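Long-range contact in fanconi-associated nuclease 1 homolog (Pseudomonas aeruginosa, PDB 5Y7Q), which belongs to the FAN1 family of nucleases, whose members carry a VRR-NUC domain, and is modelled here with bound nucleic acid: residues Arg279-Phe284 and Leu302-His308. Numbering follows the deposited sequence.
Sequences RVKLLF and LYRQSSH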
loop_
_atom_site.group_PDB
_atom_site.type_symbol
_atom_site.label_atom_id
_atom_site.label_comp_id
_atom_site.label_asym_id
_atom_site.label_seq_id
_atom_site.Cartn_x
_atom_site.Cartn_y
_atom_site.Cartn_z
ATOM N N ARG A 279 -11.177 9.439 -1.586
ATOM C CA ARG A 279 -11.584 10.636 -0.856
ATOM C C ARG A 279 -11.801 10.326 0.610
ATOM O O ARG A 279 -11.320 11.044 1.503
ATOM C CB ARG A 279 -12.874 11.204 -1.424
ATOM C CG ARG A 279 -13.445 12.267 -0.523
ATOM C CD ARG A 279 -14.556 13.024 -1.185
ATOM N NE ARG A 279 -15.836 12.485 -0.762
ATOM C CZ ARG A 279 -16.535 12.982 0.251
ATOM N NH1 ARG A 279 -17.699 12.431 0.586
ATOM N NH2 ARG A 279 -16.069 14.037 0.921
ATOM N N VAL A 280 -12.536 9.252 0.863
ATOM C CA VAL A 280 -12.977 8.911 2.207
ATOM C C VAL A 280 -11.780 8.532 3.083
ATOM O O VAL A 280 -11.708 8.905 4.266
ATOM C CB VAL A 280 -14.042 7.800 2.080
ATOM C CG1 VAL A 280 -13.534 6.436 2.560
ATOM C CG2 VAL A 280 -15.377 8.234 2.691
ATOM N N LYS A 281 -10.790 7.848 2.495
ATOM C CA LYS A 281 -9.543 7.599 3.205
ATOM C C LYS A 281 -8.878 8.912 3.590
ATOM O O LYS A 281 -8.411 9.081 4.728
ATOM C CB LYS A 281 -8.610 6.743 2.338
ATOM C CG LYS A 281 -7.294 6.367 3.026
ATOM C CD LYS A 281 -6.384 5.505 2.132
ATOM C CE LYS A 281 -5.108 5.036 2.870
ATOM N NZ LYS A 281 -4.080 4.434 1.953
ATOM N N LEU A 282 -8.861 9.869 2.662
ATOM C CA LEU A 282 -8.168 11.124 2.926
ATOM C C LEU A 282 -8.815 11.876 4.085
ATOM O O LEU A 282 -8.131 12.316 5.021
ATOM C CB LEU A 282 -8.168 11.950 1.651
ATOM C CG LEU A 282 -7.348 13.199 1.528
ATOM C CD1 LEU A 282 -5.913 12.818 1.542
ATOM C CD2 LEU A 282 -7.731 13.802 0.211
ATOM N N LEU A 283 -10.140 12.026 4.045
ATOM C CA LEU A 283 -10.860 12.563 5.196
ATOM C C LEU A 283 -10.445 11.865 6.481
ATOM O O LEU A 283 -10.175 12.515 7.502
ATOM C CB LEU A 283 -12.364 12.412 4.999
ATOM C CG LEU A 283 -12.924 13.400 3.999
ATOM C CD1 LEU A 283 -14.411 13.150 3.862
ATOM C CD2 LEU A 283 -12.648 14.808 4.471
ATOM N N PHE A 284 -10.395 10.530 6.446
ATOM C CA PHE A 284 -9.997 9.770 7.629
ATOM C C PHE A 284 -8.674 10.291 8.194
ATOM O O PHE A 284 -8.598 10.693 9.363
ATOM C CB PHE A 284 -9.915 8.277 7.269
ATOM C CG PHE A 284 -9.841 7.344 8.454
ATOM C CD1 PHE A 284 -10.979 7.005 9.153
ATOM C CD2 PHE A 284 -8.636 6.776 8.834
ATOM C CE1 PHE A 284 -10.907 6.147 10.231
ATOM C CE2 PHE A 284 -8.554 5.924 9.908
ATOM C CZ PHE A 284 -9.685 5.605 10.610
ATOM N N LEU A 302 -15.047 15.228 10.800
ATOM C CA LEU A 302 -14.420 14.632 9.620
ATOM C C LEU A 302 -14.602 13.114 9.595
ATOM O O LEU A 302 -14.920 12.544 8.550
ATOM C CB LEU A 302 -12.934 15.010 9.545
ATOM C CG LEU A 302 -12.554 16.497 9.469
ATOM C CD1 LEU A 302 -11.035 16.702 9.536
ATOM C CD2 LEU A 302 -13.075 17.156 8.212
ATOM N N TYR A 303 -14.410 12.437 10.732
ATOM C CA TYR A 303 -14.750 11.011 10.810
ATOM C C TYR A 303 -16.214 10.751 10.429
ATOM O O TYR A 303 -16.517 9.793 9.705
ATOM C CB TYR A 303 -14.496 10.469 12.218
ATOM C CG TYR A 303 -13.055 10.216 12.609
ATOM C CD1 TYR A 303 -12.183 9.515 11.766
ATOM C CD2 TYR A 303 -12.574 10.644 13.849
ATOM C CE1 TYR A 303 -10.860 9.260 12.148
ATOM C CE2 TYR A 303 -11.264 10.408 14.225
ATOM C CZ TYR A 303 -10.415 9.720 13.377
ATOM O OH TYR A 303 -9.126 9.488 13.786
ATOM N N ARG A 304 -17.138 11.586 10.918
ATOM C CA ARG A 304 -18.553 11.351 10.662
ATOM C C ARG A 304 -18.910 11.502 9.196
ATOM O O ARG A 304 -19.831 10.831 8.724
ATOM C CB ARG A 304 -19.418 12.269 11.518
ATOM C CG ARG A 304 -19.765 11.615 12.850
ATOM C CD ARG A 304 -21.221 11.707 13.164
ATOM N NE ARG A 304 -21.409 12.647 14.252
ATOM C CZ ARG A 304 -22.584 12.905 14.807
ATOM N NH1 ARG A 304 -23.672 12.278 14.354
ATOM N NH2 ARG A 304 -22.665 13.786 15.806
ATOM N N GLN A 305 -18.199 12.334 8.440
ATOM C CA GLN A 305 -18.531 12.415 7.015
ATOM C C GLN A 305 -17.743 11.420 6.157
ATOM O O GLN A 305 -17.782 11.512 4.928
ATOM C CB GLN A 305 -18.381 13.847 6.492
ATOM C CG GLN A 305 -17.003 14.326 6.221
ATOM C CD GLN A 305 -16.960 15.834 6.209
ATOM O OE1 GLN A 305 -16.511 16.449 5.231
ATOM N NE2 GLN A 305 -17.447 16.452 7.291
ATOM N N SER A 306 -17.027 10.486 6.769
ATOM C CA SER A 306 -16.301 9.449 6.048
ATOM C C SER A 306 -16.938 8.074 6.254
ATOM O O SER A 306 -17.297 7.702 7.382
ATOM C CB SER A 306 -14.841 9.419 6.504
ATOM O OG SER A 306 -14.194 8.262 6.016
ATOM N N SER A 307 -17.076 7.317 5.161
ATOM C CA SER A 307 -17.545 5.932 5.203
ATOM C C SER A 307 -16.394 4.933 5.275
ATOM O O SER A 307 -16.619 3.723 5.149
ATOM C CB SER A 307 -18.446 5.623 3.995
ATOM O OG SER A 307 -17.748 5.715 2.763
ATOM N N HIS A 308 -15.171 5.423 5.440
ATOM C CA HIS A 308 -14.001 4.569 5.585
ATOM C C HIS A 308 -14.225 3.540 6.696
ATOM O O HIS A 308 -14.846 3.855 7.721
ATOM C CB HIS A 308 -12.779 5.440 5.893
ATOM C CG HIS A 308 -11.477 4.707 5.846
ATOM N ND1 HIS A 308 -10.801 4.470 4.670
ATOM C CD2 HIS A 308 -10.724 4.164 6.831
ATOM C CE1 HIS A 308 -9.689 3.807 4.933
ATOM N NE2 HIS A 308 -9.620 3.606 6.237
#
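V280 and S306 bring the two backbones to 5.1 Å between their CA atoms, where the chain leaving helix 296-304 runs antiparallel to helix 273-292, with L283 facing L302 and F284 facing Y303. At this point S306 OG donates to V280 O over 3.1 Å, arriving 46° above the carbonyl plane. The same oxygen takes the helical bond from F284 N on the opposite face, which gives it two donors. S306 OG also accepts from H308 N, forming an ST turn; its position anti to the backbone N (chi1 168°) lets one hydroxyl tie the turn to the helix. The pair illustrates a helical hairpin: two consecutive antiparallel helices pack together, and the chain beyond the second continues along the first toward its N-terminal end. One turn of the helix on from V280, the F284 ring is covered on both faces. H308 CD2 sits over its centre, 3.7 Å from F284 CG, while Y303 CE1 approaches the other face toward the rim, 3.7 Å from F284 CE1. Y303 thus presents its edge in an offset edge-to-face pair, planes at 63°, and its OH is hydrogen-bonded to E291 OE1, farther along helix 273-292. The imidazole is bordered in its plane by V280 CG1, and K281 CB lies 3.9 Å from H308 ND1. L283 CD1 meets the aliphatic CG of Q305 at 3.7 Å, the two side chains crossing nearly at right angles, and L283 CD2 approaches L302 CD2.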